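Lmo0305 protein (Listeria monocytogenes, PDB 3PJ0) belongs to the beta-eliminating lyase family and has the fold of a pyridoxal-phosphate-dependent enzyme, with the cofactor carried on a modified lysine. Local coordinates at residues G62-V67 and A219-F224; I172-D177 and A197-V202. All blocks are in the same frame, centred on the assembly; numbering follows the deposited sequence. Where two conformers were deposited one is given.

Interaction 1: residues G62-V67 and A219-F224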
ATOM      1  N   GLY A  62      12.783  -8.443 -19.209  1.00 11.33           N
ATOM      2  CA  GLY A  62      14.216  -8.631 -19.507  1.00 12.25           C
ATOM      3  C   GLY A  62      15.171  -7.992 -18.505  1.00 12.03           C
ATOM      4  O   GLY A  62      16.267  -7.569 -18.862  1.00 12.96           O
ATOM      5  N   LYS A  63      14.768  -7.953 -17.243  1.00 11.63           N
ATOM      6  CA  LYS A  63      15.588  -7.372 -16.179  1.00 11.76           C
ATOM      7  C   LYS A  63      16.009  -8.461 -15.184  1.00 12.15           C
ATOM      8  O   LYS A  63      15.366  -9.522 -15.086  1.00 12.48           O
ATOM      9  CB  LYS A  63      14.840  -6.231 -15.470  1.00 11.78           C
ATOM     10  CG  LYS A  63      14.452  -5.055 -16.346  1.00 10.50           C
ATOM     11  CD  LYS A  63      15.670  -4.465 -17.029  1.00 12.88           C
ATOM     12  CE  LYS A  63      15.318  -3.336 -18.014  1.00 13.94           C
ATOM     13  NZ  LYS A  63      16.610  -2.814 -18.605  1.00 13.53           N
ATOM     14  N   GLN A  64      17.087  -8.206 -14.452  1.00 12.02           N
ATOM     15  CA  GLN A  64      17.603  -9.185 -13.494  1.00 12.53           C
ATOM     16  C   GLN A  64      16.624  -9.495 -12.360  1.00 12.18           C
ATOM     17  O   GLN A  64      16.474 -10.641 -11.949  1.00 12.13           O
ATOM     18  CB  GLN A  64      18.926  -8.696 -12.872  1.00 13.57           C
ATOM     19  CG  GLN A  64      20.119  -8.533 -13.830  1.00 15.45           C
ATOM     20  CD  GLN A  64      21.422  -8.206 -13.085  1.00 21.48           C
ATOM     21  OE1 GLN A  64      21.406  -7.623 -11.991  1.00 15.65           O
ATOM     22  NE2 GLN A  64      22.568  -8.592 -13.682  1.00 22.08           N
ATOM     23  N   SER A  65      15.957  -8.473 -11.842  0.50 11.59           N
ATOM     24  CA  SER A  65      14.996  -8.709 -10.789  0.50 11.33           C
ATOM     25  C   SER A  65      13.984  -7.583 -10.719  0.50 11.40           C
ATOM     26  O   SER A  65      14.087  -6.568 -11.424  0.50 10.43           O
ATOM     27  CB  SER A  65      15.679  -8.963  -9.432  0.50 11.83           C
ATOM     28  OG  SER A  65      16.407  -7.848  -8.960  0.50 11.87           O
ATOM     29  N   ALA A  66      13.004  -7.781  -9.853  1.00 11.05           N
ATOM     30  CA  ALA A  66      11.870  -6.868  -9.728  1.00 11.25           C
ATOM     31  C   ALA A  66      11.342  -6.914  -8.322  1.00 11.57           C
ATOM     32  O   ALA A  66      11.617  -7.863  -7.570  1.00 11.35           O
ATOM     33  CB  ALA A  66      10.745  -7.254 -10.710  1.00 11.07           C
ATOM     34  N   VAL A  67      10.581  -5.874  -7.978  1.00 11.72           N
ATOM     35  CA  VAL A  67       9.954  -5.778  -6.682  1.00 11.55           C
ATOM     36  C   VAL A  67       8.512  -5.338  -6.883  1.00 11.04           C
ATOM     37  O   VAL A  67       8.215  -4.373  -7.618  1.00  9.79           O
ATOM     38  CB  VAL A  67      10.713  -4.824  -5.704  1.00 12.36           C
ATOM     39  CG1 VAL A  67      11.080  -3.555  -6.377  1.00 12.88           C
ATOM     40  CG2 VAL A  67       9.891  -4.579  -4.404  1.00 12.55           C
ATOM     41  N   ALA A 219      11.364  -2.820 -11.897  1.00  9.41           N
ATOM     42  CA  ALA A 219      12.392  -3.772 -12.294  1.00 10.32           C
ATOM     43  C   ALA A 219      13.701  -3.110 -12.778  1.00 10.96           C
ATOM     44  O   ALA A 219      13.719  -1.982 -13.317  1.00 10.23           O
ATOM     45  CB  ALA A 219      11.828  -4.723 -13.399  1.00 10.74           C
ATOM     46  N   GLY A 220      14.795  -3.859 -12.619  1.00 10.35           N
ATOM     47  CA  GLY A 220      16.117  -3.405 -13.054  1.00 11.04           C
ATOM     48  C   GLY A 220      17.186  -4.344 -12.547  1.00 10.59           C
ATOM     49  O   GLY A 220      16.914  -5.506 -12.313  1.00 10.58           O
ATOM     50  N   ASN A 221      18.409  -3.852 -12.406  1.00 10.64           N
ATOM     51  CA  ASN A 221      19.489  -4.698 -11.920  1.00 12.13           C
ATOM     52  C   ASN A 221      19.237  -5.085 -10.472  1.00 11.92           C
ATOM     53  O   ASN A 221      18.530  -4.355  -9.741  1.00 11.06           O
ATOM     54  CB  ASN A 221      20.835  -3.973 -12.013  1.00 12.53           C
ATOM     55  CG  ASN A 221      21.348  -3.856 -13.434  1.00 15.30           C
ATOM     56  OD1 ASN A 221      20.834  -4.486 -14.367  1.00 18.58           O
ATOM     57  ND2 ASN A 221      22.400  -3.061 -13.603  1.00 17.54           N
ATOM     58  N   ASP A 222      19.809  -6.228 -10.081  0.55 11.81           N
ATOM     59  CA  ASP A 222      19.749  -6.741  -8.708  0.55 12.51           C
ATOM     60  C   ASP A 222      20.079  -5.676  -7.658  0.55 12.68           C
ATOM     61  O   ASP A 222      19.314  -5.455  -6.702  0.55 13.05           O
ATOM     62  CB  ASP A 222      20.752  -7.892  -8.520  0.55 13.25           C
ATOM     63  CG  ASP A 222      20.287  -9.204  -9.118  0.55 14.89           C
ATOM     64  OD1 ASP A 222      19.081  -9.370  -9.395  0.55 14.77           O
ATOM     65  OD2 ASP A 222      21.144 -10.113  -9.260  0.55 17.12           O
ATOM     66  N   ASP A 223      21.205  -5.003  -7.846  1.00 12.71           N
ATOM     67  CA  ASP A 223      21.661  -3.973  -6.861  1.00 13.39           C
ATOM     68  C   ASP A 223      20.638  -2.844  -6.715  1.00 12.76           C
ATOM     69  O   ASP A 223      20.360  -2.393  -5.587  1.00 11.16           O
ATOM     70  CB  ASP A 223      22.998  -3.372  -7.223  1.00 13.94           C
ATOM     71  CG  ASP A 223      24.138  -4.364  -7.113  1.00 18.55           C
ATOM     72  OD1 ASP A 223      23.964  -5.470  -6.559  1.00 23.71           O
ATOM     73  OD2 ASP A 223      25.231  -3.991  -7.558  1.00 23.46           O
ATOM     74  N   PHE A 224      20.116  -2.391  -7.857  1.00 10.87           N
ATOM     75  CA  PHE A 224      19.047  -1.380  -7.887  1.00 11.22           C
ATOM     76  C   PHE A 224      17.796  -1.828  -7.118  1.00  9.99           C
ATOM     77  O   PHE A 224      17.286  -1.083  -6.286  1.00 10.02           O
ATOM     78  CB  PHE A 224      18.696  -1.014  -9.352  1.00 11.22           C
ATOM     79  CG  PHE A 224      17.477  -0.124  -9.504  1.00 11.24           C
ATOM     80  CD1 PHE A 224      17.596   1.256  -9.439  1.00 10.27           C
ATOM     81  CD2 PHE A 224      16.227  -0.665  -9.784  1.00 10.34           C
ATOM     82  CE1 PHE A 224      16.474   2.082  -9.609  1.00 11.05           C
ATOM     83  CE2 PHE A 224      15.085   0.152  -9.929  1.00  8.74           C
ATOM     84  CZ  PHE A 224      15.218   1.528  -9.828  1.00  9.82           C
TER
HETATM   85  O   HOH W   1      18.562  -5.715 -15.304  1.00 12.20           O
HETATM   86  O   HOH W   2      23.024  -5.819 -10.053  1.00 23.68           O
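The flat groups are the amides of Gln64 and Asn221 and the carboxylate of Asp222. The Gln64 side chain crosses Asp222 at about a right angle, amide and carboxylate planes 42° apart, and crosses Asn221 obliquely. The Gln64 amide meets the 219-224 segment through OE1, which accepts from Asp222 N in its own carbonyl plane, at 2.9 Å and nearly straight (173°). OE1 also accepts a hydrogen bond from a water that accepts from Asp223 N. This side chain thus joins the first turn of helix 222-234 to the edge of the mixed sheet of the PLP-dependent aminotransferase-type fold. Its chain is extended beyond CG, which gives it the reach. A second water accepts from Gln64 N and donates to Asn221 OD1.

Strands 65-69 and 216-220 run antiparallel. Ser65 and Gly220 form a hydrogen-bonded pair: Gly220 N gives to Ser65 O at 3.0 Å, and Ser65 N gives to Gly220 O at 3.2 Å. Ala66 and Ala219 form the next, non-hydrogen-bonded pair, with their CB atoms 3.8 Å apart. On their face, Ala58 of helix 48-61 packs on Ala66 and Leu61 on Ala219. Lys63 lays CB and CG along Gly220, while its NZ is hydrogen-bonded to the carbonyl oxygens of Cys196 and Phe199. Ser65 OG, between its own backbone N and carbonyl carbon (chi1 64°), donates to the anti lone pair of Asp222 OD1 at 3.1 Å.

Interaction 2: residues I172-D177 and A197-V202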
ATOM      1  N   ILE A 172      23.669   9.600 -17.950  1.00 14.65           N
ATOM      2  CA  ILE A 172      22.324   9.918 -17.439  1.00 13.62           C
ATOM      3  C   ILE A 172      21.511   8.606 -17.382  1.00 13.29           C
ATOM      4  O   ILE A 172      21.379   7.925 -18.400  1.00 13.66           O
ATOM      5  CB  ILE A 172      21.569  10.928 -18.346  1.00 12.96           C
ATOM      6  CG1 ILE A 172      22.308  12.267 -18.416  1.00 13.13           C
ATOM      7  CG2 ILE A 172      20.156  11.151 -17.805  1.00 12.64           C
ATOM      8  CD1 ILE A 172      21.861  13.174 -19.511  1.00 13.29           C
ATOM      9  N   SER A 173      20.970   8.259 -16.211  1.00 12.53           N
ATOM     10  CA  SER A 173      20.142   7.058 -16.070  1.00 12.05           C
ATOM     11  C   SER A 173      18.811   7.316 -16.775  1.00 11.72           C
ATOM     12  O   SER A 173      18.337   8.452 -16.781  1.00 12.28           O
ATOM     13  CB  SER A 173      19.876   6.718 -14.599  1.00 11.62           C
ATOM     14  OG  SER A 173      21.069   6.446 -13.880  1.00 13.40           O
ATOM     15  N   LEU A 174      18.234   6.283 -17.391  1.00 11.54           N
ATOM     16  CA  LEU A 174      16.986   6.432 -18.138  1.00 11.01           C
ATOM     17  C   LEU A 174      15.982   5.509 -17.473  1.00 10.83           C
ATOM     18  O   LEU A 174      16.251   4.305 -17.328  1.00 11.09           O
ATOM     19  CB  LEU A 174      17.173   6.075 -19.624  1.00 11.65           C
ATOM     20  CG  LEU A 174      16.101   6.600 -20.614  1.00 13.94           C
ATOM     21  CD1 LEU A 174      16.077   8.124 -20.689  1.00 13.64           C
ATOM     22  CD2 LEU A 174      16.283   5.989 -22.037  1.00 12.51           C
ATOM     23  N   HIS A 175      14.854   6.091 -17.037  1.00  9.86           N
ATOM     24  CA  HIS A 175      13.781   5.392 -16.339  1.00  9.62           C
ATOM     25  C   HIS A 175      12.480   5.430 -17.133  1.00 10.12           C
ATOM     26  O   HIS A 175      12.053   6.506 -17.586  1.00 10.49           O
ATOM     27  CB  HIS A 175      13.490   6.025 -14.947  1.00  9.90           C
ATOM     28  CG  HIS A 175      12.305   5.404 -14.270  1.00  9.87           C
ATOM     29  ND1 HIS A 175      12.383   4.187 -13.628  1.00  9.96           N
ATOM     30  CD2 HIS A 175      11.009   5.804 -14.177  1.00  7.39           C
ATOM     31  CE1 HIS A 175      11.190   3.870 -13.158  1.00  8.04           C
ATOM     32  NE2 HIS A 175      10.331   4.821 -13.495  1.00  7.58           N
ATOM     33  N   LEU A 176      11.838   4.262 -17.273  1.00  9.59           N
ATOM     34  CA  LEU A 176      10.576   4.138 -17.991  1.00  9.24           C
ATOM     35  C   LEU A 176       9.355   4.137 -17.096  1.00  8.60           C
ATOM     36  O   LEU A 176       9.221   3.266 -16.245  1.00  7.68           O
ATOM     37  CB  LEU A 176      10.557   2.842 -18.837  1.00  9.39           C
ATOM     38  CG  LEU A 176       9.245   2.451 -19.555  1.00 10.17           C
ATOM     39  CD1 LEU A 176       8.799   3.589 -20.477  1.00  9.26           C
ATOM     40  CD2 LEU A 176       9.397   1.143 -20.346  1.00 10.52           C
ATOM     41  N   ASP A 177       8.512   5.167 -17.243  1.00  8.37           N
ATOM     42  CA  ASP A 177       7.200   5.180 -16.649  1.00  8.23           C
ATOM     43  C   ASP A 177       6.386   4.361 -17.651  1.00  8.71           C
ATOM     44  O   ASP A 177       5.927   4.857 -18.681  1.00  8.96           O
ATOM     45  CB  ASP A 177       6.613   6.602 -16.424  1.00  9.15           C
ATOM     46  CG  ASP A 177       5.226   6.555 -15.789  1.00  9.71           C
ATOM     47  OD1 ASP A 177       4.545   5.518 -15.944  1.00  8.98           O
ATOM     48  OD2 ASP A 177       4.835   7.529 -15.104  1.00 10.00           O
ATOM     49  N   ALA A 197      14.749  -2.692 -22.675  1.00 10.83           N
ATOM     50  CA  ALA A 197      16.208  -2.829 -22.843  1.00 11.24           C
ATOM     51  C   ALA A 197      16.927  -1.490 -23.023  1.00 11.86           C
ATOM     52  O   ALA A 197      18.158  -1.415 -22.858  1.00 11.92           O
ATOM     53  CB  ALA A 197      16.554  -3.761 -24.022  1.00 11.58           C
ATOM     54  N   LEU A 198      16.177  -0.454 -23.393  1.00 10.59           N
ATOM     55  CA  LEU A 198      16.770   0.857 -23.610  1.00 11.29           C
ATOM     56  C   LEU A 198      16.843   1.672 -22.311  1.00 10.52           C
ATOM     57  O   LEU A 198      17.383   2.780 -22.316  1.00 11.09           O
ATOM     58  CB  LEU A 198      15.940   1.634 -24.636  1.00 10.73           C
ATOM     59  CG  LEU A 198      15.815   1.051 -26.041  1.00 11.94           C
ATOM     60  CD1 LEU A 198      14.875   1.978 -26.867  1.00 12.33           C
ATOM     61  CD2 LEU A 198      17.178   0.943 -26.665  1.00 13.75           C
ATOM     62  N   PHE A 199      16.338   1.107 -21.210  1.00 11.04           N
ATOM     63  CA  PHE A 199      16.205   1.801 -19.937  1.00 11.16           C
ATOM     64  C   PHE A 199      16.961   1.105 -18.827  1.00 11.68           C
ATOM     65  O   PHE A 199      17.121  -0.101 -18.838  1.00 12.49           O
ATOM     66  CB  PHE A 199      14.704   1.841 -19.536  1.00 11.13           C
ATOM     67  CG  PHE A 199      13.870   2.702 -20.436  1.00 10.50           C
ATOM     68  CD1 PHE A 199      13.723   4.057 -20.158  1.00  9.43           C
ATOM     69  CD2 PHE A 199      13.258   2.169 -21.563  1.00  9.99           C
ATOM     70  CE1 PHE A 199      12.958   4.885 -20.993  1.00 11.69           C
ATOM     71  CE2 PHE A 199      12.495   2.987 -22.417  1.00 11.59           C
ATOM     72  CZ  PHE A 199      12.339   4.345 -22.116  1.00 11.69           C
ATOM     73  N   ASP A 200      17.427   1.891 -17.880  1.00 11.74           N
ATOM     74  CA  ASP A 200      18.053   1.371 -16.678  1.00 12.27           C
ATOM     75  C   ASP A 200      17.031   0.754 -15.728  1.00 11.53           C
ATOM     76  O   ASP A 200      17.323  -0.224 -15.059  1.00 12.31           O
ATOM     77  CB  ASP A 200      18.762   2.511 -15.959  1.00 12.17           C
ATOM     78  CG  ASP A 200      19.964   2.969 -16.700  1.00 14.13           C
ATOM     79  OD1 ASP A 200      20.944   2.194 -16.701  1.00 17.37           O
ATOM     80  OD2 ASP A 200      19.946   4.056 -17.299  1.00 12.06           O
ATOM     81  N   SER A 201      15.879   1.390 -15.587  1.00 11.38           N
ATOM     82  CA  SER A 201      14.839   0.886 -14.700  1.00 10.34           C
ATOM     83  C   SER A 201      13.478   1.107 -15.334  1.00 10.53           C
ATOM     84  O   SER A 201      13.312   1.941 -16.231  1.00  9.98           O
ATOM     85  CB  SER A 201      14.927   1.539 -13.302  1.00  9.62           C
ATOM     86  OG  SER A 201      14.872   2.964 -13.380  1.00 10.14           O
ATOM     87  N   VAL A 202      12.501   0.339 -14.879  1.00  9.48           N
ATOM     88  CA  VAL A 202      11.137   0.442 -15.408  1.00  8.87           C
ATOM     89  C   VAL A 202      10.086   0.145 -14.345  1.00  9.03           C
ATOM     90  O   VAL A 202      10.238  -0.754 -13.513  1.00  7.45           O
ATOM     91  CB  VAL A 202      10.928  -0.496 -16.611  1.00 10.20           C
ATOM     92  CG1 VAL A 202      11.463  -1.910 -16.311  1.00 10.76           C
ATOM     93  CG2 VAL A 202       9.419  -0.516 -17.084  1.00  9.47           C
TER
HETATM   94  O   HOH W   3      22.107   5.304 -18.628  1.00 43.40           O
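Strands 173-178 and 201-205 run parallel, with His175 beside Ser201 and Leu176 beside Val202. Joined through helices 185-188 and 192-196, they form a beta-alpha-beta crossover of the PLP-dependent aminotransferase-type fold. Leu176 N donates to Ser201 O at 2.9 Å, almost straight. Two residues earlier, Leu174 O receives Asp200 N at 2.7 Å and, weakly, Ser201 N. Asp200 OD2 takes Leu174 N through the anti lone pair at 2.8 Å, and a water donates both to this oxygen and to Ile172 O.

The Phe199 ring lies against the face of the sheet that bears Leu176 and Val202. Leu176 CB stands over the middle of one face, 3.6 Å from the centroid of the Phe199 ring and 10° off the normal, a CH-pi contact. Leu174 CG touches Phe199 CD1 at 3.5 Å. Leu176 and Val202 lie side by side, with Leu176 CD2 3.7 Å from Val202 CG2.

On the other face, His175 has CG anti to its backbone N (chi1 175°). Its ND1 meets Ser201 OG at the ring edge, 2.8 Å away, and either could be the donor. His175 NE2 is hydrogen-bonded to Gln76 OE1, and Ser201 OG also to Trp83 NE1. With both nitrogens engaged, the imidazole is fixed in rotation. Asp177 OD2 is hydrogen-bonded to Gln76 NE2 and to N1 of the modified Lys208, so His175, through Gln76, probably helps orient Asp177.

How the interactions relate
The centres of the two contacts lie about 11 Å apart, on the same side of the chain's centre. Both belong to one mixed sheet, in which strands 65-69, 216-220, 201-205 and 173-178 are consecutive neighbours. Interaction 1 holds 65-69, one of the two outermost strands of the sheet within this chain, and interaction 2 the parallel pair further in. Along the chain interaction 2 is nested within the loop that interaction 1 closes. Strand 216-220 bridges them: Ala219 N probably bonds to Val202 O. Phe224 CZ packs on Ser201 CB. The edge strand is thus linked, through 216-220 and 201-205, to strand 173-178 on the cofactor side of the arrangement.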